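Local structure of FixK2 protein (Bradyrhizobium japonicum, 4I2O) at residues V61-G67 / P88-L94; G67-S71 / I82-L87; R160-F164 / I187-L193; L165-D169 / I219-R224. The protein binds DNA as a dimeric transcription factor of the CRP/FNR superfamily and probably regulates genes connected with nitrogen fixation. The protein carries 1 engineered substitution. One frame throughout, in Å; residues are numbered along the deposited sequence.

Contact 1 (V61-G67 / P88-L94); sequences VYQVVTG and PGDVFGL
Y62 lays its CB, rather than its ring, on the face of F92: the carbon stands 3.6 Å from the F92 ring centroid and 19° off the ring normal, a CH-pi contact. The two ring planes are nearly parallel yet slid so far apart that they barely overlap. Both residues belong to antiparallel strands of the beta roll of the cyclic nucleotide-binding domain, where Y62 and F92 form a hydrogen-bonded pair and Q63 and V91 the adjoining non-hydrogen-bonded one. Y62 N donates to F92 O, and F92 N returns a bond of 2.7 Å to Y62 O. The F92 ring gets over Y62 because CG sits between the backbone N and the carbonyl carbon (chi1 66°), the crowded position. V64 CG2 lies 3.5 Å from F92 CE2, the two side chains crossing at about a right angle, while H86 stacks on the F92 ring from strand 80-86 of the facing sheet. Past the strand pairing the backbone is still gripped, since V64 N donates to D90 O and G89 N to V64 O. G93 follows F92 with positive phi, and its CA lies at the edge of the Y62 ring. At the other end of the contact, the P88 ring rests against V65 O, its CB 3.4 Å away. D90 OD2 is salt-bridged to R171 of helix 157-172, which ties this loop to the DNA-binding half. A side-chain bond supplements the backbone pairing: the extended Q63 places NE2 3.0 Å from G89 O, which lies close to the amide plane, although NE2 itself sits above the carbonyl plane of G89.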
loop_
_atom_site.group_PDB
_atom_site.type_symbol
_atom_site.label_atom_id
_atom_site.label_comp_id
_atom_site.label_asym_id
_atom_site.label_seq_id
_atom_site.Cartn_x
_atom_site.Cartn_y
_atom_site.Cartn_z
ATOM N N VAL A 61 13.204 4.177 15.852
ATOM C CA VAL A 61 13.281 3.487 14.563
ATOM C C VAL A 61 14.195 2.306 14.806
ATOM O O VAL A 61 15.116 2.407 15.607
ATOM C CB VAL A 61 13.854 4.393 13.471
ATOM C CG1 VAL A 61 13.837 3.695 12.112
ATOM C CG2 VAL A 61 13.005 5.692 13.379
ATOM N N TYR A 62 13.949 1.210 14.100
ATOM C CA TYR A 62 14.514 -0.111 14.455
ATOM C C TYR A 62 15.127 -0.822 13.248
ATOM O O TYR A 62 14.676 -0.631 12.111
ATOM C CB TYR A 62 13.374 -1.030 14.925
ATOM C CG TYR A 62 12.512 -0.485 16.059
ATOM C CD1 TYR A 62 12.727 -0.889 17.373
ATOM C CD2 TYR A 62 11.498 0.427 15.814
ATOM C CE1 TYR A 62 11.935 -0.360 18.447
ATOM C CE2 TYR A 62 10.705 0.938 16.853
ATOM C CZ TYR A 62 10.927 0.539 18.159
ATOM O OH TYR A 62 10.108 1.058 19.162
ATOM N N GLN A 63 16.120 -1.679 13.485
ATOM C CA GLN A 63 16.649 -2.489 12.402
ATOM C C GLN A 63 16.756 -3.908 12.930
ATOM O O GLN A 63 17.308 -4.125 14.004
ATOM C CB GLN A 63 18.009 -1.960 11.933
ATOM C CG GLN A 63 18.618 -2.818 10.836
ATOM C CD GLN A 63 19.994 -2.361 10.450
ATOM O OE1 GLN A 63 20.801 -1.977 11.319
ATOM N NE2 GLN A 63 20.287 -2.386 9.144
ATOM N N VAL A 64 16.168 -4.880 12.230
ATOM C CA VAL A 64 16.348 -6.292 12.677
ATOM C C VAL A 64 17.812 -6.716 12.559
ATOM O O VAL A 64 18.450 -6.511 11.514
ATOM C CB VAL A 64 15.432 -7.221 11.835
ATOM C CG1 VAL A 64 15.486 -8.639 12.314
ATOM C CG2 VAL A 64 13.959 -6.732 11.833
ATOM N N VAL A 65 18.371 -7.278 13.629
ATOM C CA VAL A 65 19.712 -7.880 13.562
ATOM C C VAL A 65 19.528 -9.385 13.398
ATOM O O VAL A 65 19.985 -9.983 12.411
ATOM C CB VAL A 65 20.531 -7.576 14.805
ATOM C CG1 VAL A 65 21.923 -8.248 14.715
ATOM C CG2 VAL A 65 20.691 -6.088 14.977
ATOM N N THR A 66 18.837 -10.014 14.337
ATOM C CA THR A 66 18.440 -11.418 14.096
ATOM C C THR A 66 16.977 -11.582 14.352
ATOM O O THR A 66 16.399 -10.787 15.087
ATOM C CB THR A 66 19.169 -12.396 15.023
ATOM O OG1 THR A 66 18.841 -12.096 16.400
ATOM C CG2 THR A 66 20.722 -12.279 14.864
ATOM N N GLY A 67 16.385 -12.619 13.761
ATOM C CA GLY A 67 14.966 -12.902 13.919
ATOM C C GLY A 67 14.068 -12.320 12.827
ATOM O O GLY A 67 14.433 -12.318 11.669
ATOM N N PRO A 88 16.286 -9.881 8.803
ATOM C CA PRO A 88 17.544 -9.248 9.212
ATOM C C PRO A 88 18.148 -8.245 8.218
ATOM O O PRO A 88 18.204 -8.488 6.979
ATOM C CB PRO A 88 18.486 -10.448 9.411
ATOM C CG PRO A 88 17.555 -11.541 9.832
ATOM C CD PRO A 88 16.284 -11.329 9.029
ATOM N N GLY A 89 18.563 -7.118 8.790
ATOM C CA GLY A 89 19.052 -5.976 8.044
ATOM C C GLY A 89 17.950 -4.971 7.695
ATOM O O GLY A 89 18.243 -3.810 7.395
ATOM N N ASP A 90 16.690 -5.386 7.734
ATOM C CA ASP A 90 15.609 -4.472 7.348
ATOM C C ASP A 90 15.373 -3.411 8.410
ATOM O O ASP A 90 15.346 -3.709 9.597
ATOM C CB ASP A 90 14.278 -5.228 7.165
ATOM C CG ASP A 90 14.222 -6.064 5.891
ATOM O OD1 ASP A 90 15.074 -5.903 4.982
ATOM O OD2 ASP A 90 13.274 -6.883 5.779
ATOM N N VAL A 91 15.125 -2.167 7.991
ATOM C CA VAL A 91 14.766 -1.121 8.940
ATOM C C VAL A 91 13.268 -0.977 9.018
ATOM O O VAL A 91 12.588 -1.120 7.980
ATOM C CB VAL A 91 15.397 0.199 8.543
ATOM C CG1 VAL A 91 14.823 1.342 9.418
ATOM C CG2 VAL A 91 16.919 0.101 8.684
ATOM N N PHE A 92 12.708 -0.754 10.217
ATOM C CA PHE A 92 11.253 -0.592 10.306
ATOM C C PHE A 92 10.909 0.416 11.393
ATOM O O PHE A 92 11.746 0.795 12.237
ATOM C CB PHE A 92 10.541 -1.946 10.528
ATOM C CG PHE A 92 10.851 -2.598 11.874
ATOM C CD1 PHE A 92 9.964 -2.456 12.939
ATOM C CD2 PHE A 92 12.003 -3.371 12.060
ATOM C CE1 PHE A 92 10.210 -3.050 14.158
ATOM C CE2 PHE A 92 12.307 -3.973 13.318
ATOM C CZ PHE A 92 11.408 -3.826 14.378
ATOM N N GLY A 93 9.678 0.884 11.340
ATOM C CA GLY A 93 9.143 1.806 12.331
ATOM C C GLY A 93 9.420 3.255 12.041
ATOM O O GLY A 93 9.093 4.113 12.870
ATOM N N LEU A 94 10.044 3.547 10.888
ATOM C CA LEU A 94 10.288 4.928 10.459
ATOM C C LEU A 94 8.975 5.592 10.045
ATOM O O LEU A 94 8.230 5.057 9.205
ATOM C CB LEU A 94 11.280 4.984 9.280
ATOM C CG LEU A 94 11.637 6.408 8.788
ATOM C CD1 LEU A 94 12.378 7.256 9.833
ATOM C CD2 LEU A 94 12.421 6.274 7.485
#

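Contact 2 (G67-S71 / I82-L87); sequences GAVRS and IGAFHL
S71 OG and H86 NE2 lie 2.6 Å apart in a short hydrogen bond that either atom could donate, with the hydroxyl meeting the imidazole edge in its plane. V69 CG1 also comes in at the edge, 3.9 Å from H86 CD2; the CD2-NE2 edge of the ring thus touches both V69 and S71. H86 shares the face of the sheet that carries V69, S71 and A84. Beneath these side chains the backbones are joined in register. V69 N gives a bond to H86 O and H86 N one of 2.8 Å to V69 O, while S71 N points almost straight at A84 O, with 173° at the hydrogen. The strands make up the hairpin 69-74/80-86 of the beta roll; the axes of its segments 69-71 and 82-86 approach to 4.7 Å, with an angle of 166° between their directions. A classic beta bulge interrupts it where G83 and A84 both face S71: S71 O accepts 2.8 Å from G83 N and only a weak bond from A84 N. On the other face R70 CB approaches F85 CD1 obliquely, and R70 CD reaches I82 CD1 at 4.0 Å. R70 then runs extended from CG to NE, its guanidinium held away from the hairpin by salt bridges to D186, D48 and E105. A68 CB meets L87 CD2 at the end of the pairing. In the next shell, F92 stacks on the H86 imidazole, whereas the F85 ring meets Y190 of helix 184-191 with their planes about 55° apart.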
loop_
_atom_site.group_PDB
_atom_site.type_symbol
_atom_site.label_atom_id
_atom_site.label_comp_id
_atom_site.label_asym_id
_atom_site.label_seq_id
_atom_site.Cartn_x
_atom_site.Cartn_y
_atom_site.Cartn_z
ATOM N N GLY A 67 16.385 -12.619 13.761
ATOM C CA GLY A 67 14.966 -12.902 13.919
ATOM C C GLY A 67 14.068 -12.320 12.827
ATOM O O GLY A 67 14.433 -12.318 11.669
ATOM N N ALA A 68 12.858 -11.916 13.191
ATOM C CA ALA A 68 11.866 -11.501 12.176
ATOM C C ALA A 68 10.718 -10.807 12.872
ATOM O O ALA A 68 10.330 -11.198 13.985
ATOM C CB ALA A 68 11.345 -12.748 11.387
ATOM N N VAL A 69 10.130 -9.844 12.169
ATOM C CA VAL A 69 9.074 -8.996 12.750
ATOM C C VAL A 69 7.912 -8.928 11.752
ATOM O O VAL A 69 8.126 -8.876 10.554
ATOM C CB VAL A 69 9.664 -7.581 13.020
ATOM C CG1 VAL A 69 8.554 -6.587 13.520
ATOM C CG2 VAL A 69 10.784 -7.680 14.113
ATOM N N ARG A 70 6.685 -8.894 12.245
ATOM C CA ARG A 70 5.541 -8.589 11.346
ATOM C C ARG A 70 4.898 -7.256 11.689
ATOM O O ARG A 70 4.740 -6.942 12.864
ATOM C CB ARG A 70 4.504 -9.727 11.439
ATOM C CG ARG A 70 4.020 -9.996 12.884
ATOM C CD ARG A 70 2.919 -11.168 12.979
ATOM N NE ARG A 70 2.683 -11.443 14.387
ATOM C CZ ARG A 70 3.163 -12.504 15.053
ATOM N NH1 ARG A 70 3.782 -13.514 14.446
ATOM N NH2 ARG A 70 2.955 -12.597 16.355
ATOM N N SER A 71 4.520 -6.478 10.667
ATOM C CA SER A 71 3.812 -5.209 10.844
ATOM C C SER A 71 2.414 -5.460 10.313
ATOM O O SER A 71 2.290 -6.026 9.226
ATOM C CB SER A 71 4.444 -4.056 9.994
ATOM O OG SER A 71 5.675 -3.612 10.583
ATOM N N ILE A 82 -1.387 -8.407 7.515
ATOM C CA ILE A 82 0.052 -8.105 7.663
ATOM C C ILE A 82 0.551 -7.291 6.434
ATOM O O ILE A 82 0.454 -7.735 5.244
ATOM C CB ILE A 82 0.818 -9.444 7.829
ATOM C CG1 ILE A 82 0.528 -9.984 9.226
ATOM C CG2 ILE A 82 2.342 -9.144 7.727
ATOM C CD1 ILE A 82 1.083 -11.435 9.461
ATOM N N GLY A 83 1.123 -6.103 6.689
ATOM C CA GLY A 83 1.578 -5.227 5.642
ATOM C C GLY A 83 2.986 -5.530 5.225
ATOM O O GLY A 83 3.360 -5.286 4.062
ATOM N N ALA A 84 3.780 -6.136 6.133
ATOM C CA ALA A 84 5.143 -6.401 5.775
ATOM C C ALA A 84 5.767 -7.345 6.790
ATOM O O ALA A 84 5.387 -7.339 7.969
ATOM C CB ALA A 84 5.990 -5.068 5.747
ATOM N N PHE A 85 6.743 -8.086 6.312
ATOM C CA PHE A 85 7.631 -8.898 7.210
ATOM C C PHE A 85 8.973 -8.213 7.189
ATOM O O PHE A 85 9.435 -7.809 6.118
ATOM C CB PHE A 85 7.789 -10.267 6.647
ATOM C CG PHE A 85 6.538 -11.122 6.765
ATOM C CD1 PHE A 85 6.050 -11.473 8.047
ATOM C CD2 PHE A 85 5.865 -11.567 5.634
ATOM C CE1 PHE A 85 4.905 -12.247 8.185
ATOM C CE2 PHE A 85 4.722 -12.424 5.776
ATOM C CZ PHE A 85 4.238 -12.746 7.076
ATOM N N HIS A 86 9.603 -8.010 8.353
ATOM C CA HIS A 86 10.939 -7.351 8.394
ATOM C C HIS A 86 11.919 -8.396 8.856
ATOM O O HIS A 86 11.664 -9.115 9.828
ATOM C CB HIS A 86 10.919 -6.233 9.407
ATOM C CG HIS A 86 9.751 -5.309 9.207
ATOM N ND1 HIS A 86 9.585 -4.612 8.043
ATOM C CD2 HIS A 86 8.692 -4.999 9.994
ATOM C CE1 HIS A 86 8.505 -3.840 8.147
ATOM N NE2 HIS A 86 7.926 -4.094 9.304
ATOM N N LEU A 87 12.967 -8.572 8.060
ATOM C CA LEU A 87 13.875 -9.709 8.192
ATOM C C LEU A 87 15.252 -9.074 8.509
ATOM O O LEU A 87 15.384 -7.861 8.509
ATOM C CB LEU A 87 13.886 -10.459 6.856
ATOM C CG LEU A 87 12.543 -11.063 6.456
ATOM C CD1 LEU A 87 12.706 -11.672 5.083
ATOM C CD2 LEU A 87 12.078 -12.155 7.486
#

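Contact 3 (R160-F164 / I187-L193); sequences RVATF and IGDYLGL. With nucleotides of chain D.
The Crp-like helix-turn-helix begins with helix 184-191, and here its inward face packs across helix 157-172, the short segments crossing at 109° with axes 10.6 Å apart. F164 is central to this packing. Its CG is anti to the backbone N (chi1 165°), which carries the ring in among I187, Y190 and L191. I187 CG2 sits over the centre of one face, 3.8 Å from the centroid of the F164 ring, a CH-pi contact. F164 CD1 meets Y190 CD2 at 3.7 Å, with Y190 CE2 lying in the plane of the F164 ring at its edge. L191 CD1 fills in between F164 CB and V161 CG2, 3.9 Å from each. The polar tie is R160 NH1 to L191 O, 2.9 Å and 164° at the hydrogen, with the acceptor close to the guanidinium plane. R160 NE is held by the carbonyl of K155, which helps fix how the group is turned. Beyond L191 the chain changes course at G192, whose phi is positive, and L193 then folds back onto R160 CD while its CA comes 3.3 Å from OP1 of DA19 of chain D. Around this core, helix 195-207 covers V161 and I187, strand 80-86 brings F85 and I82 against F164 and Y190, helix 128-154 stacks H148 on Y190, and R154 of the second subunit bonds to D189 and L193 O.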
loop_
_atom_site.group_PDB
_atom_site.type_symbol
_atom_site.label_atom_id
_atom_site.label_comp_id
_atom_site.label_asym_id
_atom_site.label_seq_id
_atom_site.Cartn_x
_atom_site.Cartn_y
_atom_site.Cartn_z
ATOM N N ARG A 160 -0.720 -15.289 -5.595
ATOM C CA ARG A 160 -0.254 -14.674 -4.365
ATOM C C ARG A 160 0.785 -15.536 -3.704
ATOM O O ARG A 160 1.803 -15.025 -3.220
ATOM C CB ARG A 160 -1.399 -14.462 -3.358
ATOM C CG ARG A 160 -2.534 -13.535 -3.903
ATOM C CD ARG A 160 -3.681 -13.448 -2.919
ATOM N NE ARG A 160 -4.775 -12.704 -3.647
ATOM C CZ ARG A 160 -5.692 -11.929 -3.069
ATOM N NH1 ARG A 160 -5.716 -11.743 -1.750
ATOM N NH2 ARG A 160 -6.617 -11.320 -3.849
ATOM N N VAL A 161 0.532 -16.823 -3.636
ATOM C CA VAL A 161 1.519 -17.695 -2.976
ATOM C C VAL A 161 2.836 -17.789 -3.736
ATOM O O VAL A 161 3.924 -17.750 -3.137
ATOM C CB VAL A 161 0.901 -19.121 -2.765
ATOM C CG1 VAL A 161 1.997 -20.142 -2.247
ATOM C CG2 VAL A 161 -0.222 -19.010 -1.679
ATOM N N ALA A 162 2.767 -17.841 -5.052
ATOM C CA ALA A 162 3.986 -17.884 -5.838
ATOM C C ALA A 162 4.729 -16.555 -5.680
ATOM O O ALA A 162 5.955 -16.545 -5.586
ATOM C CB ALA A 162 3.654 -18.132 -7.290
ATOM N N THR A 163 3.994 -15.441 -5.660
ATOM C CA THR A 163 4.681 -14.134 -5.431
ATOM C C THR A 163 5.429 -14.181 -4.097
ATOM O O THR A 163 6.596 -13.800 -4.017
ATOM C CB THR A 163 3.686 -12.970 -5.407
ATOM O OG1 THR A 163 3.082 -12.953 -6.678
ATOM C CG2 THR A 163 4.449 -11.605 -5.208
ATOM N N PHE A 164 4.740 -14.641 -3.056
ATOM C CA PHE A 164 5.284 -14.693 -1.713
ATOM C C PHE A 164 6.536 -15.550 -1.699
ATOM O O PHE A 164 7.595 -15.141 -1.148
ATOM C CB PHE A 164 4.244 -15.268 -0.751
ATOM C CG PHE A 164 4.824 -15.687 0.586
ATOM C CD1 PHE A 164 5.077 -14.695 1.574
ATOM C CD2 PHE A 164 5.086 -17.013 0.856
ATOM C CE1 PHE A 164 5.595 -15.027 2.823
ATOM C CE2 PHE A 164 5.648 -17.407 2.125
ATOM C CZ PHE A 164 5.881 -16.387 3.115
ATOM N N ILE A 187 1.359 -16.159 7.024
ATOM C CA ILE A 187 1.440 -16.047 5.550
ATOM C C ILE A 187 0.066 -15.688 4.976
ATOM O O ILE A 187 -0.022 -14.847 4.088
ATOM C CB ILE A 187 1.976 -17.315 4.878
ATOM C CG1 ILE A 187 3.422 -17.594 5.426
ATOM C CG2 ILE A 187 2.020 -17.190 3.360
ATOM C CD1 ILE A 187 3.925 -19.014 5.013
ATOM N N GLY A 188 -0.990 -16.396 5.382
ATOM C CA GLY A 188 -2.332 -16.053 4.863
ATOM C C GLY A 188 -2.663 -14.595 5.189
ATOM O O GLY A 188 -3.194 -13.930 4.314
ATOM N N ASP A 189 -2.386 -14.094 6.410
ATOM C CA ASP A 189 -2.701 -12.673 6.723
ATOM C C ASP A 189 -1.850 -11.659 5.993
ATOM O O ASP A 189 -2.302 -10.524 5.800
ATOM C CB ASP A 189 -2.710 -12.362 8.266
ATOM C CG ASP A 189 -3.817 -13.076 8.977
ATOM O OD1 ASP A 189 -4.832 -13.407 8.310
ATOM O OD2 ASP A 189 -3.755 -13.208 10.231
ATOM N N TYR A 190 -0.701 -12.087 5.455
ATOM C CA TYR A 190 0.066 -11.210 4.546
ATOM C C TYR A 190 -0.546 -11.205 3.167
ATOM O O TYR A 190 -0.579 -10.166 2.485
ATOM C CB TYR A 190 1.501 -11.793 4.446
ATOM C CG TYR A 190 2.529 -11.014 3.598
ATOM C CD1 TYR A 190 2.791 -9.639 3.810
ATOM C CD2 TYR A 190 3.254 -11.669 2.620
ATOM C CE1 TYR A 190 3.797 -8.976 3.087
ATOM C CE2 TYR A 190 4.268 -10.999 1.893
ATOM C CZ TYR A 190 4.533 -9.674 2.147
ATOM O OH TYR A 190 5.541 -9.000 1.479
ATOM N N LEU A 191 -1.125 -12.334 2.763
ATOM C CA LEU A 191 -1.606 -12.489 1.383
ATOM C C LEU A 191 -3.137 -12.333 1.239
ATOM O O LEU A 191 -3.643 -12.554 0.149
ATOM C CB LEU A 191 -1.252 -13.912 0.811
ATOM C CG LEU A 191 0.254 -14.238 0.820
ATOM C CD1 LEU A 191 0.484 -15.687 0.274
ATOM C CD2 LEU A 191 0.932 -13.135 -0.053
ATOM N N GLY A 192 -3.863 -11.977 2.298
ATOM C CA GLY A 192 -5.322 -11.805 2.184
ATOM C C GLY A 192 -6.016 -13.136 1.981
ATOM O O GLY A 192 -7.075 -13.205 1.353
ATOM N N LEU A 193 -5.425 -14.214 2.509
ATOM C CA LEU A 193 -5.964 -15.628 2.330
ATOM C C LEU A 193 -6.043 -16.317 3.682
ATOM O O LEU A 193 -5.487 -15.835 4.648
ATOM C CB LEU A 193 -4.991 -16.486 1.440
ATOM C CG LEU A 193 -4.737 -15.956 0.010
ATOM C CD1 LEU A 193 -3.604 -16.774 -0.653
ATOM C CD2 LEU A 193 -6.085 -16.075 -0.789
ATOM P P DA D 19 -9.611 -17.498 1.331
ATOM O OP1 DA D 19 -9.224 -16.137 1.828
ATOM O OP2 DA D 19 -8.663 -18.647 1.503
ATOM O "O5'" DA D 19 -11.019 -17.806 1.978
ATOM C "C5'" DA D 19 -12.141 -16.955 1.779
ATOM C "C4'" DA D 19 -13.231 -17.373 2.756
ATOM O "O4'" DA D 19 -13.855 -18.613 2.273
ATOM C "C3'" DA D 19 -12.797 -17.707 4.194
ATOM O "O3'" DA D 19 -13.840 -17.067 5.022
ATOM C "C2'" DA D 19 -12.743 -19.232 4.281
ATOM C "C1'" DA D 19 -13.743 -19.671 3.193
ATOM N N9 DA D 19 -13.276 -20.833 2.455
ATOM C C8 DA D 19 -12.085 -21.063 1.824
ATOM N N7 DA D 19 -11.972 -22.251 1.224
ATOM C C5 DA D 19 -13.198 -22.836 1.481
ATOM C C6 DA D 19 -13.718 -24.071 1.070
ATOM N N6 DA D 19 -13.017 -24.963 0.332
ATOM N N1 DA D 19 -14.984 -24.381 1.471
ATOM C C2 DA D 19 -15.656 -23.456 2.187
ATOM N N3 DA D 19 -15.294 -22.243 2.604
ATOM C C4 DA D 19 -14.012 -21.986 2.236
#

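Contact 4 (L165-D169 / I219-R224); sequences LLEMD and IVLRNR
D169 and R224 form a salt bridge, side-on, the guanidinium offering NE and NH2 to the two carboxylate oxygens, yet the planes are turned 53° apart. The shorter and straighter arm is NE to OD1: R224 NE is 2.7 Å from D169 OD1 at 172°, and OD1 lies near the guanidinium plane although NE reaches it from above the carboxylate plane. The second arm, R224 NH2 to D169 OD2 at 2.8 Å, is more bent, at 141°, and meets the oxygen on its syn side. D169 CG stands anti to its own nitrogen, which turns the carboxylate toward R224 with D169 CB against L221 CD1 at 3.6 Å. A water links D169 OD2 to the strand, donating to that oxygen and accepting from L221 N, 2.9 Å each. OD2 is therefore gripped by both R224 and the water. L221 CB lies over the centre of one guanidinium face. Farther back, L165 CD2 meets I219 CD1 at 4.2 Å, the two side chains at about a right angle, and L166 CD2 comes up to R224 O. L227 of helix 224-228, the helix N-capped by N223, covers L165, L166 and L221 as well. Segment 165-169 of helix 157-172 crosses strand 219-221 at nearly a right angle, seating the three-stranded antiparallel sheet 177-179/218-221/211-213 against a helix, as in the winged helix-turn-helix domains of CRP/FNR regulators.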
loop_
_atom_site.group_PDB
_atom_site.type_symbol
_atom_site.label_atom_id
_atom_site.label_comp_id
_atom_site.label_asym_id
_atom_site.label_seq_id
_atom_site.Cartn_x
_atom_site.Cartn_y
_atom_site.Cartn_z
ATOM N N LEU A 165 6.477 -16.763 -2.244
ATOM C CA LEU A 165 7.676 -17.651 -2.235
ATOM C C LEU A 165 8.877 -17.033 -2.951
ATOM O O LEU A 165 10.020 -17.107 -2.497
ATOM C CB LEU A 165 7.357 -18.937 -2.934
ATOM C CG LEU A 165 6.409 -19.839 -2.147
ATOM C CD1 LEU A 165 5.806 -20.976 -3.032
ATOM C CD2 LEU A 165 7.056 -20.377 -0.841
ATOM N N LEU A 166 8.636 -16.407 -4.090
ATOM C CA LEU A 166 9.711 -15.693 -4.766
ATOM C C LEU A 166 10.296 -14.509 -3.993
ATOM O O LEU A 166 11.514 -14.297 -4.020
ATOM C CB LEU A 166 9.259 -15.267 -6.167
ATOM C CG LEU A 166 8.994 -16.414 -7.184
ATOM C CD1 LEU A 166 8.189 -15.807 -8.346
ATOM C CD2 LEU A 166 10.284 -17.029 -7.688
ATOM N N GLU A 167 9.432 -13.727 -3.336
ATOM C CA GLU A 167 9.901 -12.636 -2.480
ATOM C C GLU A 167 10.759 -13.204 -1.337
ATOM O O GLU A 167 11.865 -12.683 -1.010
ATOM C CB GLU A 167 8.708 -11.868 -1.896
ATOM C CG GLU A 167 9.196 -10.719 -1.023
ATOM C CD GLU A 167 8.103 -9.956 -0.323
ATOM O OE1 GLU A 167 6.940 -10.420 -0.203
ATOM O OE2 GLU A 167 8.408 -8.851 0.129
ATOM N N MET A 168 10.244 -14.219 -0.666
ATOM C CA MET A 168 11.055 -14.806 0.436
ATOM C C MET A 168 12.353 -15.453 -0.028
ATOM O O MET A 168 13.368 -15.386 0.676
ATOM C CB MET A 168 10.226 -15.863 1.128
ATOM C CG MET A 168 9.018 -15.345 1.933
ATOM S SD MET A 168 9.452 -14.143 3.234
ATOM C CE MET A 168 9.031 -12.579 2.473
ATOM N N ASP A 169 12.349 -16.122 -1.183
ATOM C CA ASP A 169 13.576 -16.670 -1.726
ATOM C C ASP A 169 14.627 -15.554 -1.958
ATOM O O ASP A 169 15.791 -15.680 -1.634
ATOM C CB ASP A 169 13.270 -17.401 -3.030
ATOM C CG ASP A 169 14.521 -18.017 -3.665
ATOM O OD1 ASP A 169 14.996 -17.484 -4.679
ATOM O OD2 ASP A 169 14.994 -19.070 -3.178
ATOM N N ILE A 219 11.919 -24.577 3.020
ATOM C CA ILE A 219 11.402 -24.784 1.661
ATOM C C ILE A 219 12.521 -24.534 0.677
ATOM O O ILE A 219 13.293 -23.596 0.862
ATOM C CB ILE A 219 10.226 -23.843 1.356
ATOM C CG1 ILE A 219 9.001 -24.251 2.183
ATOM C CG2 ILE A 219 9.930 -23.857 -0.102
ATOM C CD1 ILE A 219 7.765 -23.346 2.031
ATOM N N VAL A 220 12.636 -25.379 -0.349
ATOM C CA VAL A 220 13.718 -25.231 -1.337
ATOM C C VAL A 220 12.969 -25.079 -2.640
ATOM O O VAL A 220 12.215 -25.983 -3.025
ATOM C CB VAL A 220 14.650 -26.466 -1.428
ATOM C CG1 VAL A 220 15.596 -26.333 -2.605
ATOM C CG2 VAL A 220 15.542 -26.589 -0.215
ATOM N N LEU A 221 13.118 -23.941 -3.318
ATOM C CA LEU A 221 12.496 -23.802 -4.642
ATOM C C LEU A 221 13.310 -24.584 -5.657
ATOM O O LEU A 221 14.510 -24.352 -5.830
ATOM C CB LEU A 221 12.433 -22.335 -5.086
ATOM C CG LEU A 221 11.694 -21.429 -4.135
ATOM C CD1 LEU A 221 11.642 -20.017 -4.798
ATOM C CD2 LEU A 221 10.253 -22.001 -3.955
ATOM N N ARG A 222 12.656 -25.511 -6.334
ATOM C CA ARG A 222 13.344 -26.363 -7.309
ATOM C C ARG A 222 13.336 -25.818 -8.736
ATOM O O ARG A 222 14.197 -26.191 -9.553
ATOM C CB ARG A 222 12.727 -27.770 -7.323
ATOM C CG ARG A 222 12.655 -28.408 -5.946
ATOM C CD ARG A 222 12.962 -29.876 -6.017
ATOM N NE ARG A 222 12.992 -30.476 -4.691
ATOM C CZ ARG A 222 14.025 -30.402 -3.858
ATOM N NH1 ARG A 222 15.120 -29.743 -4.218
ATOM N NH2 ARG A 222 13.963 -30.990 -2.664
ATOM N N ASN A 223 12.344 -24.971 -9.051
ATOM C CA ASN A 223 12.280 -24.333 -10.368
ATOM C C ASN A 223 11.675 -22.944 -10.225
ATOM O O ASN A 223 10.434 -22.813 -10.175
ATOM C CB ASN A 223 11.412 -25.159 -11.300
ATOM C CG ASN A 223 11.520 -24.713 -12.756
ATOM O OD1 ASN A 223 11.775 -23.542 -13.062
ATOM N ND2 ASN A 223 11.348 -25.662 -13.660
ATOM N N ARG A 224 12.526 -21.911 -10.127
ATOM C CA ARG A 224 12.021 -20.561 -9.923
ATOM C C ARG A 224 11.278 -20.095 -11.170
ATOM O O ARG A 224 10.309 -19.365 -11.064
ATOM C CB ARG A 224 13.156 -19.581 -9.551
ATOM C CG ARG A 224 13.832 -19.954 -8.215
ATOM C CD ARG A 224 15.109 -19.124 -7.926
ATOM N NE ARG A 224 15.569 -19.343 -6.561
ATOM C CZ ARG A 224 16.165 -20.472 -6.155
ATOM N NH1 ARG A 224 16.365 -21.461 -7.025
ATOM N NH2 ARG A 224 16.554 -20.622 -4.886
HETATM O O HOH W 1 14.483 -21.687 -2.124
#

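Overall arrangement
Contacts 1 and 2 lie in the cyclic nucleotide-binding domain, their centres 9 Å apart; contact 2 is nested within the loop closed by contact 1, and G67 belongs to both. Their strands fall in two antiparallel sheets that face each other through F92, H86, V64 and V69. Contacts 3 and 4 follow in the DNA-binding domain, centres about 14 Å apart, interleaved along the sequence and built on the same helix, 157-172; Y190 OH and E167 OE1 probably bond between them. The domains meet between contacts 2 and 3, centres about 13 Å apart, where I82 N probably bonds to D189 O and F85 packs on Y190. The hairpin thus abuts the first helix of the helix-turn-helix directly.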